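Local coordinates for protein Bd3460 (Bdellovibrio bacteriovorus, PDB 5CEC) that is an ankyrin-repeat immunity protein that binds the predatory endopeptidase Bd3459 and so protects Bdellovibrio bacteriovorus itself during cell invasion, at the interface of chains B and A. Coordinates in Å, arbitrary orientation; residue numbers count along the deposited sequence, not the author numbering. Chains: chain A, Bd3460; chain B, Bd3459.

The interface of chains B and A. Residues chain B 388, 392-393; chain A 62, 64, 72, 93, 102.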
loop_
_atom_site.group_PDB
_atom_site.type_symbol
_atom_site.label_atom_id
_atom_site.label_comp_id
_atom_site.label_asym_id
_atom_site.label_seq_id
_atom_site.Cartn_x
_atom_site.Cartn_y
_atom_site.Cartn_z
ATOM N N TYR B 388 15.752 7.598 -7.976
ATOM C CA TYR B 388 14.825 6.984 -8.906
ATOM C C TYR B 388 14.715 7.776 -10.223
ATOM O O TYR B 388 14.571 7.159 -11.300
ATOM C CB TYR B 388 13.516 6.781 -8.150
ATOM C CG TYR B 388 12.282 6.533 -8.918
ATOM C CD1 TYR B 388 11.551 7.595 -9.472
ATOM C CD2 TYR B 388 11.768 5.258 -9.018
ATOM C CE1 TYR B 388 10.347 7.370 -10.123
ATOM C CE2 TYR B 388 10.562 5.026 -9.648
ATOM C CZ TYR B 388 9.859 6.080 -10.208
ATOM O OH TYR B 388 8.676 5.808 -10.871
ATOM N N ARG B 392 15.461 4.233 -12.542
ATOM C CA ARG B 392 14.194 3.727 -11.993
ATOM C C ARG B 392 14.389 2.386 -11.319
ATOM O O ARG B 392 13.559 2.025 -10.506
ATOM C CB ARG B 392 13.150 3.638 -13.106
ATOM C CG ARG B 392 12.840 4.980 -13.751
ATOM C CD ARG B 392 11.938 5.850 -12.932
ATOM N NE ARG B 392 11.347 6.921 -13.758
ATOM C CZ ARG B 392 11.944 8.057 -14.147
ATOM N NH1 ARG B 392 13.198 8.356 -13.829
ATOM N NH2 ARG B 392 11.263 8.923 -14.858
ATOM N N SER B 393 15.468 1.652 -11.643
ATOM C CA SER B 393 15.736 0.376 -10.997
ATOM C C SER B 393 16.108 0.482 -9.519
ATOM O O SER B 393 16.123 -0.525 -8.797
ATOM C CB SER B 393 16.871 -0.339 -11.746
ATOM O OG SER B 393 16.570 -0.593 -13.113
ATOM N N THR A 62 16.045 7.541 -19.629
ATOM C CA THR A 62 16.646 6.502 -18.777
ATOM C C THR A 62 16.334 5.072 -19.266
ATOM O O THR A 62 16.613 4.109 -18.570
ATOM C CB THR A 62 16.239 6.634 -17.284
ATOM O OG1 THR A 62 14.908 6.142 -17.063
ATOM C CG2 THR A 62 16.350 8.070 -16.792
ATOM N N MET A 64 13.257 3.838 -20.220
ATOM C CA MET A 64 11.943 3.315 -19.840
ATOM C C MET A 64 10.962 3.335 -20.992
ATOM O O MET A 64 10.928 4.277 -21.804
ATOM C CB MET A 64 11.351 4.127 -18.684
ATOM C CG MET A 64 12.202 4.139 -17.423
ATOM S SD MET A 64 12.262 2.540 -16.602
ATOM C CE MET A 64 10.626 2.455 -15.875
ATOM N N MET A 72 6.285 -1.755 -13.117
ATOM C CA MET A 72 6.881 -1.241 -11.871
ATOM C C MET A 72 5.802 -0.759 -10.908
ATOM O O MET A 72 5.899 -0.957 -9.707
ATOM C CB MET A 72 7.842 -0.083 -12.175
ATOM C CG MET A 72 8.414 0.656 -10.964
ATOM S SD MET A 72 9.759 1.768 -11.411
ATOM C CE MET A 72 8.973 2.502 -12.787
ATOM N N ASN A 93 15.800 -0.933 -19.490
ATOM C CA ASN A 93 16.186 0.430 -19.073
ATOM C C ASN A 93 17.683 0.531 -18.840
ATOM O O ASN A 93 18.421 -0.419 -19.056
ATOM C CB ASN A 93 15.398 0.872 -17.848
ATOM C CG ASN A 93 15.924 0.260 -16.567
ATOM O OD1 ASN A 93 16.375 -0.876 -16.570
ATOM N ND2 ASN A 93 15.943 1.029 -15.476
ATOM N N PHE A 102 11.190 -5.394 -13.637
ATOM C CA PHE A 102 10.519 -4.333 -12.867
ATOM C C PHE A 102 9.395 -4.880 -12.009
ATOM O O PHE A 102 9.265 -4.502 -10.848
ATOM C CB PHE A 102 9.994 -3.224 -13.769
ATOM C CG PHE A 102 11.014 -2.202 -14.122
ATOM C CD1 PHE A 102 11.315 -1.217 -13.212
ATOM C CD2 PHE A 102 11.701 -2.208 -15.346
ATOM C CE1 PHE A 102 12.269 -0.262 -13.481
ATOM C CE2 PHE A 102 12.638 -1.210 -15.622
ATOM C CZ PHE A 102 12.908 -0.247 -14.684
HETATM O O HOH W 1 15.713 4.004 -15.453
#
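The side-chain amide nitrogen ND2 of A:Asn93 serves both the partner protein and a bridging water. ND2 of A:Asn93 donates a direct hydrogen bond to the hydroxyl OG of B:Ser393 at 2.9 Å. The bond is fairly straight, 156° at the hydrogen, and OG lies in the amide plane. ND2 of A:Asn93 also meets the oxygen of water 1 at 3.0 Å. The backbone N of B:Arg392 reaches the oxygen of water 1 at 2.9 Å. Water 1 also bonds with the hydroxyl OG1 and the carbonyl O of A:Thr62. Groups from both chains thus hold this water, which links A:Thr62 and A:Asn93 to the loop of chain B just ahead of helix 394-411. A:Asn93 has its CG set between its own backbone N and carbonyl carbon (chi1 78°), and this turns the amide towards B:Ser393 and the water.

Beside this polar group, the aliphatic part of B:Arg392 lies on ankyrin side chains. CB and CG of B:Arg392 cross A:Met64 at the sulfur, with CB of B:Arg392 3.8 Å from SD of A:Met64. Ring carbon CE1 of A:Phe102, from helix 99-105, lies 4.0 Å from CB of B:Arg392. The B:Arg392 chain bends at chi2 (-78°), which carries CD over the centre of the B:Tyr388 ring. The guanidinium then turns back to its own chain: NH1 of B:Arg392 donates to the carbonyl O of B:Tyr388 at 3.1 Å. This bond is tilted out of the guanidinium plane. It should help fix the arginine's course, while OG1 of A:Thr62 sits above one guanidinium face, towards the rim.

The patch is one part of the interface of the immunity protein with the endopeptidase, where ankyrin repeats receive a loop of an S13-family enzyme. A:Met72, at the end of helix 66-72, approaches B:Tyr388 from the opposite direction. SD of A:Met72 touches ring carbon CE2 of B:Tyr388 at 3.8 Å, and the methyl CE of A:Met72 lies near the phenol oxygen OH.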